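Long-range contact in GH5 (Bacteroidetes bacterium AC2a, PDB 4YHE), which probably hydrolyses beta-glucosidic bonds in cellulose, as a family 5 cellulase with a beta/alpha-barrel fold: residues R149-G154 against G202-R207. Numbering follows the deposited sequence.
Sequences RFANDG and GKNETR
Arg207 presents its guanidinium end-on to the backbone of Asp153. Arg207 NH1 and NH2 both donate to Asp153 O, at 2.9 Å and 2.8 Å. This oxygen lies almost in the guanidinium plane. NH2 approaches within the carbonyl plane, NH1 from above it. NH1 also bonds Gly154 O weakly. The Arg207 chain starts with CG anti to the backbone N (chi1 -177°), then bends at chi3 (-44°). Arg207 NE and NH2 both donate, side-on, to Asn204 OD1 at 3.1 Å from one face of the amide, NH2 well above its plane and NE only tilted. Asp153 O at the NH1/NH2 end and Asn204 OD1 at the NE/NH2 side probably fix the rotation of the group. Asn204 ND2 bonds to the backbone oxygens of Gly201 and Gly147 and packs against Ala151 CB.

Lys203 bonds the turn twice. Lys203 N donates to Ala151 O at 2.9 Å, nearly straight (164°) and in the carbonyl plane. Beyond CG its side chain runs extended alongside residues 151-154, with Lys203 CD 3.7 Å from Gly154 N. Lys203 NZ reaches Asn152 O at 3.0 Å from above the carbonyl plane. Residues 150-153 form a type I beta turn, closed by Asp153 N to Phe150 O.

The contact joins the loops between helix 129-149 and strand 157-160 and between helix 181-199 and strand 209-212, at the N-terminal end of the barrel strands, opposite the catalytic end in this fold. Arg207 also bonds Leu157 O and makes a cation-pi contact with Phe159, both on strand 157-160. Phe150 packs between that strand and helix 78-93, where His89 binds Asp153 OD1.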
loop_
_atom_site.group_PDB
_atom_site.type_symbol
_atom_site.label_atom_id
_atom_site.label_comp_id
_atom_site.label_asym_id
_atom_site.label_seq_id
_atom_site.Cartn_x
_atom_site.Cartn_y
_atom_site.Cartn_z
ATOM N N ARG A 149 -4.029 18.673 11.681
ATOM C CA ARG A 149 -3.278 18.069 12.786
ATOM C C ARG A 149 -1.784 18.011 12.478
ATOM O O ARG A 149 -0.935 18.225 13.365
ATOM C CB ARG A 149 -3.818 16.660 13.070
ATOM C CG ARG A 149 -3.261 16.023 14.308
ATOM C CD ARG A 149 -3.854 16.687 15.552
ATOM N NE ARG A 149 -3.508 15.833 16.633
ATOM C CZ ARG A 149 -4.311 15.255 17.498
ATOM N NH1 ARG A 149 -5.622 15.471 17.560
ATOM N NH2 ARG A 149 -3.726 14.470 18.359
ATOM N N PHE A 150 -1.452 17.720 11.220
ATOM C CA PHE A 150 -0.072 17.412 10.824
ATOM C C PHE A 150 0.619 18.556 10.062
ATOM O O PHE A 150 1.658 18.374 9.431
ATOM C CB PHE A 150 -0.065 16.095 10.005
ATOM C CG PHE A 150 -0.483 14.890 10.807
ATOM C CD1 PHE A 150 0.304 14.444 11.844
ATOM C CD2 PHE A 150 -1.675 14.218 10.538
ATOM C CE1 PHE A 150 -0.071 13.367 12.606
ATOM C CE2 PHE A 150 -2.053 13.133 11.291
ATOM C CZ PHE A 150 -1.267 12.708 12.335
ATOM N N ALA A 151 0.054 19.746 10.172
ATOM C CA ALA A 151 0.518 20.915 9.428
ATOM C C ALA A 151 1.964 21.301 9.723
ATOM O O ALA A 151 2.629 21.891 8.868
ATOM C CB ALA A 151 -0.419 22.090 9.691
ATOM N N ASN A 152 2.482 20.922 10.892
ATOM C CA ASN A 152 3.874 21.198 11.236
ATOM C C ASN A 152 4.825 20.060 10.933
ATOM O O ASN A 152 6.024 20.161 11.210
ATOM C CB ASN A 152 3.978 21.557 12.720
ATOM C CG ASN A 152 3.132 22.766 13.093
ATOM O OD1 ASN A 152 2.923 23.695 12.292
ATOM N ND2 ASN A 152 2.641 22.763 14.316
ATOM N N ASP A 153 4.310 18.964 10.365
ATOM C CA ASP A 153 5.156 17.826 10.021
ATOM C C ASP A 153 5.499 17.837 8.527
ATOM O O ASP A 153 4.610 17.910 7.668
ATOM C CB ASP A 153 4.450 16.523 10.430
ATOM C CG ASP A 153 4.184 16.468 11.914
ATOM O OD1 ASP A 153 5.170 16.459 12.664
ATOM O OD2 ASP A 153 3.017 16.440 12.331
ATOM N N GLY A 154 6.784 17.701 8.252
ATOM C CA GLY A 154 7.346 17.897 6.928
ATOM C C GLY A 154 7.230 16.708 6.000
ATOM O O GLY A 154 6.292 15.886 6.128
ATOM N N GLY A 202 0.111 25.123 5.949
ATOM C CA GLY A 202 1.433 24.786 6.449
ATOM C C GLY A 202 2.167 23.825 5.550
ATOM O O GLY A 202 2.184 23.983 4.335
ATOM N N LYS A 203 2.759 22.798 6.131
ATOM C CA LYS A 203 3.584 21.898 5.347
ATOM C C LYS A 203 2.775 20.951 4.460
ATOM O O LYS A 203 3.350 20.255 3.653
ATOM C CB LYS A 203 4.552 21.162 6.245
ATOM C CG LYS A 203 5.541 22.131 6.906
ATOM C CD LYS A 203 6.430 21.399 7.888
ATOM C CE LYS A 203 7.393 22.333 8.607
ATOM N NZ LYS A 203 8.124 21.618 9.686
ATOM N N ASN A 204 1.449 20.949 4.587
ATOM C CA ASN A 204 0.628 20.232 3.611
ATOM C C ASN A 204 0.764 20.826 2.203
ATOM O O ASN A 204 0.322 20.204 1.237
ATOM C CB ASN A 204 -0.825 20.240 4.015
ATOM C CG ASN A 204 -1.048 19.591 5.352
ATOM O OD1 ASN A 204 -0.767 18.406 5.527
ATOM N ND2 ASN A 204 -1.522 20.367 6.317
ATOM N N GLU A 205 1.334 22.039 2.096
ATOM C CA GLU A 205 1.510 22.711 0.811
ATOM C C GLU A 205 2.398 21.960 -0.140
ATOM O O GLU A 205 2.135 21.952 -1.330
ATOM C CB GLU A 205 2.105 24.123 0.980
ATOM C CG GLU A 205 2.336 24.899 -0.334
ATOM C CD GLU A 205 1.049 25.463 -0.943
ATOM O OE1 GLU A 205 -0.041 24.939 -0.603
ATOM O OE2 GLU A 205 1.108 26.440 -1.749
ATOM N N THR A 206 3.474 21.389 0.371
ATOM C CA THR A 206 4.458 20.717 -0.459
ATOM C C THR A 206 4.678 19.258 -0.058
ATOM O O THR A 206 5.692 18.668 -0.409
ATOM C CB THR A 206 5.793 21.441 -0.330
ATOM O OG1 THR A 206 6.133 21.475 1.051
ATOM C CG2 THR A 206 5.661 22.859 -0.850
ATOM N N ARG A 207 3.743 18.705 0.709
ATOM C CA ARG A 207 3.783 17.296 1.101
ATOM C C ARG A 207 3.593 16.418 -0.144
ATOM O O ARG A 207 2.793 16.763 -1.029
ATOM C CB ARG A 207 2.632 17.011 2.084
ATOM C CG ARG A 207 2.601 15.589 2.628
ATOM C CD ARG A 207 1.530 15.343 3.699
ATOM N NE ARG A 207 1.393 16.374 4.727
ATOM C CZ ARG A 207 2.318 16.737 5.615
ATOM N NH1 ARG A 207 3.514 16.175 5.649
ATOM N NH2 ARG A 207 2.039 17.698 6.492
#